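Local coordinates for protein L-Ribose isomerase (Acinetobacter, PDB 4Q0S) that interconverts L-ribose and its ketose form, L-ribulose, most likely using a divalent metal ion held inside a cupin barrel, at residues G50-F53 / Q57-A60; F61-G64 / G68-Y71; G91-A96 / A232-W237; Y95-G100 / H119-E124. All coordinates share one frame; numbering follows the deposited sequence.

Overall arrangement
The four contacts of this cupin barrel fall into two pairs on opposite sides of the chain's centre; contacts 1 and 4 both reach the sugar site. Contacts 1 and 2 follow one another along the chain, their centres about 9 Å apart, and meet where Tyr71 packs on Gln57, Asp59 and Ala60. Contacts 3 and 4 share Tyr95 and Ala96, have centres about 11 Å apart, and both border the third subunit. Centres of contacts 1 and 4 are about 26 Å apart, yet Phe53 of contact 1 lines the ribitol pocket and contact 4 supplies His119 and Glu124 to the cobalt. Contact 2, a polar surface contact, and contact 3, a buried loop packing, have centres about 41 Å apart.

Contact 1 of 4, residues G50-F53 / Q57-A60; sequences GIVF and QYDA
Val52 presses a methyl group squarely onto the ring of Tyr58, a CH-pi contact at the edge of the cupin barrel, where strand 50-52 ends and the chain enters a type I beta turn from Gln57 to Ala60. The tight part is built on the two branches of the valine. CG1 stands 3.7 Å from the centroid of the Tyr58 ring and only 5° off its normal; it also packs 3.5 Å from CB of Gln57. A chi1 of -179°, with CG1 anti to the backbone N, turns that methyl to the ring centre, while CG2, beside the backbone N, lies near the rim, 3.8 Å from Tyr58 CE1. Both residues are buried, and the phenol oxygen of Tyr58 reaches past the valine to bond the backbone N of Ala258, which probably helps hold the ring.

The turn loosens away from this point: Asp59 is partly exposed and takes no part in the packing. Phe53 contributes mainly its backbone here, since its ring leads away to line the ribitol pocket. Gln57 likewise sends its amide elsewhere, OE1 accepting from the backbone N of Glu72. The bend at chi2 (-49°) carries that amide off the strand but leaves the aliphatic part behind, with Gln57 CG 3.1 Å from the carbonyl O of Phe53.

Contact 2 of 4, residues F61-G64 / G68-Y71; sequences FKNG and GEPY
Two flat polar groups meet here, the amide of Asn63 and the carboxylate of Glu69, their planes turned 45° apart. At the edge of the amide, one N-H of ND2 points at the acid, mainly at OE1, with a weak second bond to OE2. OE1 lies close to the amide plane; from the carboxylate, the same nitrogen comes in on the syn side but 34° out of plane. This is a side-chain hydrogen bond across the loop that follows helix 60-63 and leads to strand 73-82 of the cupin barrel.

The grip is uneven. Asn63 ND2 donates to Glu69 OE1 at 3.1 Å with a fairly straight N-H...O angle of 159°, whereas its bond to Glu69 OE2, of the same length, is bent and weak. The acid gets there on a chain extended beyond CG, meeting the asparagine side chain at about a right angle. Asn63 CB lies 3.4 Å from Glu69 OE1.

OE1 is the busier oxygen, since Ser67 OG within the loop is hydrogen-bonded to it as well, and Ser67 OG in turn bonds the carbonyl O of Gly64. The bond from Asn63 and the nearby water would be consistent with a charged carboxylate. Gly64, with positive phi, takes the chain out of the helix, while Phe61 O accepts a bond from Arg20 of the second subunit, so the surface helix also joins the assembly. One water adds a second link between the segments: it accepts from Asn63 N at 3.0 Å and lies 2.6 Å from Glu69 OE1.

Contact 3 of 4, residues G91-A96 / A232-W237; sequences GAAPYA and APIPSW
The end of the Ile234 side chain is the bump of this contact, and the hollow that takes it is formed by Ala93 and Ala96 on the turn of segment 91-96. Its terminal methyl CD1 sits 3.5 Å from Ala96 CB and 3.3 Å from the carbonyl O of Ala93, with Ala93 CB farther off on the rim at 4.4 Å. A fully extended chain (chi2 -180°) lets the isoleucine reach this far, and the small alanine side chains allow the methyl to come close to the backbone.

Trp237 closes the hollow beside it. The indole presents its edge: CZ2 lies 3.5 Å from the carbonyl carbon of Ala96 and 3.7 Å from Ala96 CB, so one methyl group is shared between the isoleucine tip and the tryptophan rim. Within its own segment the indole rests on Pro233 CG and Ile234 CG1, both over one face and toward the rim, and Ile234 and Trp237 are thus packed on each other as they meet Ala96.

A water bridges the two loops. It donates to Ala93 O at 2.7 Å and accepts from Trp237 NE1 at 3.2 Å.

In the fold, this joins the loop between strands 73-82 and 101-108 to the one between strands 211-217 and 244-245. Tyr219 and His221, soon after strand 211-217, meet the indole ring, and the third subunit also packs here, its Leu150 on Ala93 and its Phe152 on Pro233.

Contact 4 of 4, residues Y95-G100 / H119-E124; sequences YAEYSG and HGRKTE. With CO (cobalt (II) ion), chain B; RB0 (D-ribitol), chain C.
Arg121 reaches across to Glu97 and Tyr98 from the loop between strands 113-118 and 124-130, the cupin loop that also carries metal ligands. Followed outward, its CB lies 3.5 Å from Tyr98 CD1, and CG passes 3.6 Å from CE1 of the same ring. CD moves on to the acid, 3.5 Å from Glu97 CG. NE then makes the salt bridge, donating to Glu97 OE2 at 2.6 Å. That oxygen lies in the guanidinium plane, yet NE approaches it from above the carboxylate plane, 39° out. Glu97 is set for this by a chi1 of 60°, which places CG between its backbone N and carbonyl carbon. Beyond NE, NH1 pairs with Asp242.

Elsewhere in segment 119-124, His119 NE2 and Glu124 OE2 bind cobalt at 2.2 and 1.9 Å, joined by ribitol O4 and O5; His117 and His199 complete the site. Lys122 CE lies over the His119 ring, and its NZ bonds ribitol O2 and O4 weakly. Asp242 also accepts from Lys122 N and, through its carbonyl O, from His119 ND1. The Arg121-Glu97 salt bridge probably helps hold the loop, and chelation by two adjacent hydroxyls is consistent with metal-assisted aldose-ketose isomerisation.

Contact 1 of 4, residues G50-F53 / Q57-A60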
loop_
_atom_site.group_PDB
_atom_site.type_symbol
_atom_site.label_atom_id
_atom_site.label_comp_id
_atom_site.label_asym_id
_atom_site.label_seq_id
_atom_site.Cartn_x
_atom_site.Cartn_y
_atom_site.Cartn_z
ATOM N N GLY A 50 12.489 -14.484 -14.074
ATOM C CA GLY A 50 12.991 -13.497 -15.014
ATOM C C GLY A 50 13.054 -14.112 -16.401
ATOM O O GLY A 50 13.771 -15.087 -16.615
ATOM N N ILE A 51 12.310 -13.537 -17.342
ATOM C CA ILE A 51 12.240 -14.067 -18.703
ATOM C C ILE A 51 12.816 -13.158 -19.789
ATOM O O ILE A 51 12.559 -11.956 -19.822
ATOM C CB ILE A 51 10.767 -14.382 -19.061
ATOM C CG1 ILE A 51 10.165 -15.300 -17.996
ATOM C CG2 ILE A 51 10.671 -15.040 -20.439
ATOM C CD1 ILE A 51 8.636 -15.368 -18.045
ATOM N N VAL A 52 13.600 -13.747 -20.682
ATOM C CA VAL A 52 14.187 -13.021 -21.805
ATOM C C VAL A 52 13.703 -13.803 -23.028
ATOM O O VAL A 52 13.993 -14.993 -23.161
ATOM C CB VAL A 52 15.732 -13.025 -21.730
ATOM C CG1 VAL A 52 16.317 -12.244 -22.898
ATOM C CG2 VAL A 52 16.184 -12.410 -20.403
ATOM N N PHE A 53 12.953 -13.140 -23.905
ATOM C CA PHE A 53 12.381 -13.800 -25.078
ATOM C C PHE A 53 13.276 -13.915 -26.307
ATOM O O PHE A 53 13.064 -13.232 -27.311
ATOM C CB PHE A 53 11.069 -13.112 -25.472
ATOM C CG PHE A 53 10.020 -13.126 -24.384
ATOM C CD1 PHE A 53 9.959 -12.102 -23.442
ATOM C CD2 PHE A 53 9.095 -14.164 -24.308
ATOM C CE1 PHE A 53 8.988 -12.109 -22.440
ATOM C CE2 PHE A 53 8.118 -14.184 -23.309
ATOM C CZ PHE A 53 8.064 -13.155 -22.375
ATOM N N GLN A 57 17.697 -10.998 -27.278
ATOM C CA GLN A 57 17.037 -10.122 -26.313
ATOM C C GLN A 57 17.872 -9.920 -25.061
ATOM O O GLN A 57 17.586 -9.041 -24.249
ATOM C CB GLN A 57 15.658 -10.669 -25.945
ATOM C CG GLN A 57 14.681 -10.581 -27.101
ATOM C CD GLN A 57 14.684 -9.203 -27.730
ATOM O OE1 GLN A 57 14.243 -8.228 -27.124
ATOM N NE2 GLN A 57 15.201 -9.112 -28.947
ATOM N N TYR A 58 18.908 -10.734 -24.910
ATOM C CA TYR A 58 19.790 -10.615 -23.763
ATOM C C TYR A 58 20.534 -9.290 -23.812
ATOM O O TYR A 58 21.043 -8.820 -22.797
ATOM C CB TYR A 58 20.764 -11.791 -23.733
ATOM C CG TYR A 58 20.130 -13.039 -23.172
ATOM C CD1 TYR A 58 20.033 -13.230 -21.794
ATOM C CD2 TYR A 58 19.571 -14.002 -24.012
ATOM C CE1 TYR A 58 19.394 -14.346 -21.265
ATOM C CE2 TYR A 58 18.927 -15.123 -23.492
ATOM C CZ TYR A 58 18.840 -15.286 -22.119
ATOM O OH TYR A 58 18.170 -16.373 -21.598
ATOM N N ASP A 59 20.579 -8.676 -24.991
ATOM C CA ASP A 59 21.251 -7.390 -25.126
ATOM C C ASP A 59 20.539 -6.333 -24.292
ATOM O O ASP A 59 20.994 -5.194 -24.198
ATOM C CB ASP A 59 21.300 -6.934 -26.589
ATOM C CG ASP A 59 22.478 -7.522 -27.348
ATOM O OD1 ASP A 59 23.552 -7.709 -26.739
ATOM O OD2 ASP A 59 22.337 -7.779 -28.562
ATOM N N ALA A 60 19.409 -6.701 -23.701
ATOM C CA ALA A 60 18.687 -5.762 -22.863
ATOM C C ALA A 60 19.589 -5.442 -21.677
ATOM O O ALA A 60 19.515 -4.358 -21.101
ATOM C CB ALA A 60 17.384 -6.378 -22.378
#

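Contact 2 of 4, residues F61-G64 / G68-Y71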
loop_
_atom_site.group_PDB
_atom_site.type_symbol
_atom_site.label_atom_id
_atom_site.label_comp_id
_atom_site.label_asym_id
_atom_site.label_seq_id
_atom_site.Cartn_x
_atom_site.Cartn_y
_atom_site.Cartn_z
ATOM N N PHE A 61 20.452 -6.391 -21.332
ATOM C CA PHE A 61 21.354 -6.226 -20.207
ATOM C C PHE A 61 22.706 -5.592 -20.516
ATOM O O PHE A 61 23.620 -5.632 -19.690
ATOM C CB PHE A 61 21.511 -7.568 -19.490
ATOM C CG PHE A 61 20.266 -7.987 -18.752
ATOM C CD1 PHE A 61 19.993 -7.482 -17.484
ATOM C CD2 PHE A 61 19.319 -8.805 -19.365
ATOM C CE1 PHE A 61 18.789 -7.781 -16.836
ATOM C CE2 PHE A 61 18.111 -9.110 -18.729
ATOM C CZ PHE A 61 17.845 -8.596 -17.463
ATOM N N LYS A 62 22.833 -4.999 -21.701
ATOM C CA LYS A 62 24.064 -4.304 -22.053
ATOM C C LYS A 62 23.995 -2.964 -21.323
ATOM O O LYS A 62 24.962 -2.531 -20.696
ATOM C CB LYS A 62 24.167 -4.068 -23.563
ATOM C CG LYS A 62 24.912 -5.159 -24.316
ATOM C CD LYS A 62 25.217 -4.738 -25.753
ATOM C CE LYS A 62 26.083 -5.777 -26.459
ATOM N NZ LYS A 62 26.387 -5.419 -27.881
ATOM N N ASN A 63 22.837 -2.312 -21.402
ATOM C CA ASN A 63 22.647 -1.039 -20.722
ATOM C C ASN A 63 21.733 -1.180 -19.505
ATOM O O ASN A 63 21.618 -0.261 -18.692
ATOM C CB ASN A 63 22.112 0.008 -21.696
ATOM C CG ASN A 63 23.134 0.376 -22.757
ATOM O OD1 ASN A 63 24.309 0.579 -22.451
ATOM N ND2 ASN A 63 22.693 0.466 -24.010
ATOM N N GLY A 64 21.086 -2.335 -19.381
ATOM C CA GLY A 64 20.231 -2.580 -18.232
ATOM C C GLY A 64 18.748 -2.261 -18.338
ATOM O O GLY A 64 18.290 -1.575 -19.254
ATOM N N GLY A 68 15.634 1.992 -20.832
ATOM C CA GLY A 68 14.450 2.457 -21.536
ATOM C C GLY A 68 14.376 1.900 -22.946
ATOM O O GLY A 68 13.407 2.125 -23.669
ATOM N N GLU A 69 15.403 1.152 -23.329
ATOM C CA GLU A 69 15.487 0.563 -24.657
ATOM C C GLU A 69 14.444 -0.520 -24.919
ATOM O O GLU A 69 14.032 -1.237 -24.007
ATOM C CB GLU A 69 16.887 -0.014 -24.873
ATOM C CG GLU A 69 17.995 1.018 -24.749
ATOM C CD GLU A 69 19.372 0.398 -24.837
ATOM O OE1 GLU A 69 19.703 -0.454 -23.983
ATOM O OE2 GLU A 69 20.126 0.759 -25.761
ATOM N N PRO A 70 14.006 -0.651 -26.181
ATOM C CA PRO A 70 13.007 -1.655 -26.555
ATOM C C PRO A 70 13.537 -3.084 -26.683
ATOM O O PRO A 70 14.220 -3.429 -27.654
ATOM C CB PRO A 70 12.461 -1.121 -27.876
ATOM C CG PRO A 70 13.663 -0.452 -28.484
ATOM C CD PRO A 70 14.258 0.282 -27.296
ATOM N N TYR A 71 13.225 -3.907 -25.686
ATOM C CA TYR A 71 13.622 -5.307 -25.684
ATOM C C TYR A 71 12.445 -6.120 -25.163
ATOM O O TYR A 71 11.539 -5.571 -24.531
ATOM C CB TYR A 71 14.858 -5.519 -24.806
ATOM C CG TYR A 71 16.146 -5.087 -25.476
ATOM C CD1 TYR A 71 16.768 -5.906 -26.421
ATOM C CD2 TYR A 71 16.719 -3.847 -25.199
ATOM C CE1 TYR A 71 17.931 -5.499 -27.079
ATOM C CE2 TYR A 71 17.881 -3.426 -25.852
ATOM C CZ TYR A 71 18.480 -4.260 -26.791
ATOM O OH TYR A 71 19.618 -3.849 -27.451
HETATM O O HOH W 1 20.837 -2.714 -23.562
#

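Contact 3 of 4, residues G91-A96 / A232-W237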
loop_
_atom_site.group_PDB
_atom_site.type_symbol
_atom_site.label_atom_id
_atom_site.label_comp_id
_atom_site.label_asym_id
_atom_site.label_seq_id
_atom_site.Cartn_x
_atom_site.Cartn_y
_atom_site.Cartn_z
ATOM N N GLY A 91 -17.180 -35.784 -18.268
ATOM C CA GLY A 91 -17.335 -35.313 -19.633
ATOM C C GLY A 91 -16.548 -34.055 -19.953
ATOM O O GLY A 91 -16.133 -33.845 -21.093
ATOM N N ALA A 92 -16.336 -33.217 -18.944
ATOM C CA ALA A 92 -15.605 -31.965 -19.113
ATOM C C ALA A 92 -14.103 -32.175 -19.262
ATOM O O ALA A 92 -13.365 -31.229 -19.528
ATOM C CB ALA A 92 -15.883 -31.046 -17.927
ATOM N N ALA A 93 -13.655 -33.416 -19.101
ATOM C CA ALA A 93 -12.233 -33.746 -19.196
ATOM C C ALA A 93 -11.485 -33.174 -20.405
ATOM O O ALA A 93 -10.403 -32.602 -20.257
ATOM C CB ALA A 93 -12.054 -35.258 -19.151
ATOM N N PRO A 94 -12.039 -33.328 -21.617
ATOM C CA PRO A 94 -11.349 -32.797 -22.796
ATOM C C PRO A 94 -11.396 -31.270 -22.955
ATOM O O PRO A 94 -10.703 -30.709 -23.803
ATOM C CB PRO A 94 -12.035 -33.530 -23.948
ATOM C CG PRO A 94 -13.440 -33.679 -23.450
ATOM C CD PRO A 94 -13.241 -34.090 -22.003
ATOM N N TYR A 95 -12.198 -30.601 -22.129
ATOM C CA TYR A 95 -12.328 -29.146 -22.200
ATOM C C TYR A 95 -11.832 -28.433 -20.941
ATOM O O TYR A 95 -11.907 -27.208 -20.844
ATOM C CB TYR A 95 -13.789 -28.771 -22.448
ATOM C CG TYR A 95 -14.405 -29.493 -23.625
ATOM C CD1 TYR A 95 -13.964 -29.249 -24.926
ATOM C CD2 TYR A 95 -15.422 -30.431 -23.436
ATOM C CE1 TYR A 95 -14.522 -29.917 -26.012
ATOM C CE2 TYR A 95 -15.989 -31.107 -24.516
ATOM C CZ TYR A 95 -15.534 -30.844 -25.801
ATOM O OH TYR A 95 -16.094 -31.502 -26.873
ATOM N N ALA A 96 -11.324 -29.199 -19.982
ATOM C CA ALA A 96 -10.825 -28.639 -18.731
ATOM C C ALA A 96 -9.639 -27.697 -18.956
ATOM O O ALA A 96 -9.469 -26.715 -18.233
ATOM C CB ALA A 96 -10.422 -29.766 -17.789
ATOM N N ALA A 232 0.404 -34.343 -13.993
ATOM C CA ALA A 232 -0.625 -33.859 -14.908
ATOM C C ALA A 232 -2.016 -34.254 -14.421
ATOM O O ALA A 232 -2.310 -35.438 -14.245
ATOM C CB ALA A 232 -0.386 -34.416 -16.307
ATOM N N PRO A 233 -2.891 -33.261 -14.195
ATOM C CA PRO A 233 -4.258 -33.512 -13.726
ATOM C C PRO A 233 -5.071 -34.325 -14.726
ATOM O O PRO A 233 -5.948 -35.099 -14.348
ATOM C CB PRO A 233 -4.813 -32.105 -13.520
ATOM C CG PRO A 233 -4.070 -31.301 -14.537
ATOM C CD PRO A 233 -2.665 -31.820 -14.403
ATOM N N ILE A 234 -4.775 -34.130 -16.005
ATOM C CA ILE A 234 -5.444 -34.851 -17.079
ATOM C C ILE A 234 -4.356 -35.279 -18.058
ATOM O O ILE A 234 -3.449 -34.504 -18.365
ATOM C CB ILE A 234 -6.494 -33.964 -17.795
ATOM C CG1 ILE A 234 -7.675 -33.712 -16.856
ATOM C CG2 ILE A 234 -6.978 -34.637 -19.074
ATOM C CD1 ILE A 234 -8.770 -32.860 -17.451
ATOM N N PRO A 235 -4.420 -36.532 -18.542
ATOM C CA PRO A 235 -3.445 -37.087 -19.485
ATOM C C PRO A 235 -2.954 -36.127 -20.565
ATOM O O PRO A 235 -1.767 -35.808 -20.622
ATOM C CB PRO A 235 -4.183 -38.290 -20.058
ATOM C CG PRO A 235 -4.918 -38.792 -18.855
ATOM C CD PRO A 235 -5.481 -37.516 -18.254
ATOM N N SER A 236 -3.871 -35.662 -21.410
ATOM C CA SER A 236 -3.532 -34.750 -22.499
ATOM C C SER A 236 -2.705 -33.537 -22.069
ATOM O O SER A 236 -1.814 -33.105 -22.795
ATOM C CB SER A 236 -4.806 -34.271 -23.200
ATOM O OG SER A 236 -5.630 -33.528 -22.319
ATOM N N TRP A 237 -3.000 -32.989 -20.896
ATOM C CA TRP A 237 -2.279 -31.823 -20.391
ATOM C C TRP A 237 -0.764 -32.004 -20.394
ATOM O O TRP A 237 -0.018 -31.027 -20.467
ATOM C CB TRP A 237 -2.738 -31.501 -18.970
ATOM C CG TRP A 237 -4.131 -30.958 -18.880
ATOM C CD1 TRP A 237 -5.215 -31.342 -19.618
ATOM C CD2 TRP A 237 -4.607 -29.979 -17.950
ATOM N NE1 TRP A 237 -6.338 -30.668 -19.201
ATOM C CE2 TRP A 237 -5.993 -29.826 -18.177
ATOM C CE3 TRP A 237 -3.997 -29.220 -16.942
ATOM C CZ2 TRP A 237 -6.782 -28.942 -17.429
ATOM C CZ3 TRP A 237 -4.781 -28.342 -16.198
ATOM C CH2 TRP A 237 -6.160 -28.212 -16.447
HETATM O O HOH W 2 -8.794 -30.661 -21.231
#

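Contact 4 of 4, residues Y95-G100 / H119-E124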
loop_
_atom_site.group_PDB
_atom_site.type_symbol
_atom_site.label_atom_id
_atom_site.label_comp_id
_atom_site.label_asym_id
_atom_site.label_seq_id
_atom_site.Cartn_x
_atom_site.Cartn_y
_atom_site.Cartn_z
ATOM N N TYR A 95 -12.198 -30.601 -22.129
ATOM C CA TYR A 95 -12.328 -29.146 -22.200
ATOM C C TYR A 95 -11.832 -28.433 -20.941
ATOM O O TYR A 95 -11.907 -27.208 -20.844
ATOM C CB TYR A 95 -13.789 -28.771 -22.448
ATOM C CG TYR A 95 -14.405 -29.493 -23.625
ATOM C CD1 TYR A 95 -13.964 -29.249 -24.926
ATOM C CD2 TYR A 95 -15.422 -30.431 -23.436
ATOM C CE1 TYR A 95 -14.522 -29.917 -26.012
ATOM C CE2 TYR A 95 -15.989 -31.107 -24.516
ATOM C CZ TYR A 95 -15.534 -30.844 -25.801
ATOM O OH TYR A 95 -16.094 -31.502 -26.873
ATOM N N ALA A 96 -11.324 -29.199 -19.982
ATOM C CA ALA A 96 -10.825 -28.639 -18.731
ATOM C C ALA A 96 -9.639 -27.697 -18.956
ATOM O O ALA A 96 -9.469 -26.715 -18.233
ATOM C CB ALA A 96 -10.422 -29.766 -17.789
ATOM N N GLU A 97 -8.834 -28.010 -19.966
ATOM C CA GLU A 97 -7.650 -27.234 -20.317
ATOM C C GLU A 97 -7.948 -25.767 -20.644
ATOM O O GLU A 97 -7.036 -24.946 -20.704
ATOM C CB GLU A 97 -6.945 -27.895 -21.505
ATOM C CG GLU A 97 -7.817 -27.994 -22.755
ATOM C CD GLU A 97 -7.280 -28.988 -23.765
ATOM O OE1 GLU A 97 -7.302 -30.201 -23.468
ATOM O OE2 GLU A 97 -6.832 -28.558 -24.849
ATOM N N TYR A 98 -9.219 -25.447 -20.868
ATOM C CA TYR A 98 -9.609 -24.075 -21.181
ATOM C C TYR A 98 -9.974 -23.328 -19.904
ATOM O O TYR A 98 -10.159 -22.109 -19.923
ATOM C CB TYR A 98 -10.807 -24.061 -22.133
ATOM C CG TYR A 98 -10.490 -24.538 -23.530
ATOM C CD1 TYR A 98 -9.901 -23.685 -24.461
ATOM C CD2 TYR A 98 -10.761 -25.851 -23.916
ATOM C CE1 TYR A 98 -9.591 -24.125 -25.746
ATOM C CE2 TYR A 98 -10.451 -26.302 -25.194
ATOM C CZ TYR A 98 -9.868 -25.435 -26.102
ATOM O OH TYR A 98 -9.552 -25.885 -27.361
ATOM N N SER A 99 -10.081 -24.067 -18.803
ATOM C CA SER A 99 -10.433 -23.475 -17.523
ATOM C C SER A 99 -9.216 -23.382 -16.603
ATOM O O SER A 99 -8.087 -23.227 -17.070
ATOM C CB SER A 99 -11.544 -24.287 -16.852
ATOM O OG SER A 99 -12.073 -23.592 -15.729
ATOM N N GLY A 100 -9.445 -23.483 -15.298
ATOM C CA GLY A 100 -8.350 -23.380 -14.352
ATOM C C GLY A 100 -8.179 -21.932 -13.919
ATOM O O GLY A 100 -8.776 -21.027 -14.509
ATOM N N HIS A 119 -2.872 -17.307 -27.233
ATOM C CA HIS A 119 -3.090 -18.592 -26.582
ATOM C C HIS A 119 -4.304 -19.287 -27.186
ATOM O O HIS A 119 -5.318 -18.649 -27.457
ATOM C CB HIS A 119 -3.327 -18.383 -25.086
ATOM C CG HIS A 119 -2.269 -17.560 -24.421
ATOM N ND1 HIS A 119 -0.992 -18.028 -24.205
ATOM C CD2 HIS A 119 -2.286 -16.286 -23.965
ATOM C CE1 HIS A 119 -0.266 -17.078 -23.644
ATOM N NE2 HIS A 119 -1.028 -16.011 -23.488
ATOM N N GLY A 120 -4.203 -20.596 -27.390
ATOM C CA GLY A 120 -5.329 -21.322 -27.940
ATOM C C GLY A 120 -6.375 -21.561 -26.867
ATOM O O GLY A 120 -7.577 -21.562 -27.150
ATOM N N ARG A 121 -5.922 -21.735 -25.624
ATOM C CA ARG A 121 -6.835 -22.013 -24.516
ATOM C C ARG A 121 -6.944 -20.946 -23.418
ATOM O O ARG A 121 -8.017 -20.755 -22.837
ATOM C CB ARG A 121 -6.439 -23.347 -23.874
ATOM C CG ARG A 121 -6.069 -24.421 -24.888
ATOM C CD ARG A 121 -5.571 -25.680 -24.209
ATOM N NE ARG A 121 -5.071 -26.668 -25.163
ATOM C CZ ARG A 121 -4.031 -26.472 -25.970
ATOM N NH1 ARG A 121 -3.372 -25.320 -25.948
ATOM N NH2 ARG A 121 -3.639 -27.436 -26.793
ATOM N N LYS A 122 -5.852 -20.247 -23.129
ATOM C CA LYS A 122 -5.876 -19.256 -22.057
ATOM C C LYS A 122 -6.442 -17.866 -22.334
ATOM O O LYS A 122 -6.000 -17.158 -23.240
ATOM C CB LYS A 122 -4.477 -19.086 -21.456
ATOM C CG LYS A 122 -4.442 -18.096 -20.280
ATOM C CD LYS A 122 -3.072 -18.033 -19.625
ATOM C CE LYS A 122 -2.033 -17.428 -20.559
ATOM N NZ LYS A 122 -0.675 -17.471 -19.954
ATOM N N THR A 123 -7.424 -17.496 -21.519
ATOM C CA THR A 123 -8.051 -16.184 -21.565
ATOM C C THR A 123 -7.470 -15.426 -20.358
ATOM O O THR A 123 -7.437 -15.955 -19.239
ATOM C CB THR A 123 -9.585 -16.283 -21.419
ATOM O OG1 THR A 123 -10.153 -16.770 -22.641
ATOM C CG2 THR A 123 -10.178 -14.916 -21.083
ATOM N N GLU A 124 -7.019 -14.194 -20.592
ATOM C CA GLU A 124 -6.410 -13.373 -19.543
ATOM C C GLU A 124 -7.237 -12.132 -19.194
ATOM O O GLU A 124 -8.142 -11.742 -19.931
ATOM C CB GLU A 124 -5.021 -12.894 -19.995
ATOM C CG GLU A 124 -4.074 -13.991 -20.476
ATOM C CD GLU A 124 -2.831 -13.447 -21.180
ATOM O OE1 GLU A 124 -2.661 -12.214 -21.266
ATOM O OE2 GLU A 124 -2.021 -14.261 -21.663
HETATM CO CO CO B . -0.599 -13.963 -22.953
HETATM C C1 RB0 C . 3.757 -14.428 -21.116
HETATM O O1 RB0 C . 4.952 -15.152 -21.351
HETATM C C2 RB0 C . 2.931 -15.141 -20.055
HETATM O O2 RB0 C . 2.363 -16.330 -20.600
HETATM C C3 RB0 C . 1.832 -14.208 -19.506
HETATM O O3 RB0 C . 1.222 -14.801 -18.369
HETATM C C4 RB0 C . 0.759 -13.860 -20.544
HETATM O O4 RB0 C . 0.756 -14.829 -21.581
HETATM C C5 RB0 C . 1.018 -12.473 -21.125
HETATM O O5 RB0 C . -0.068 -12.081 -21.963
#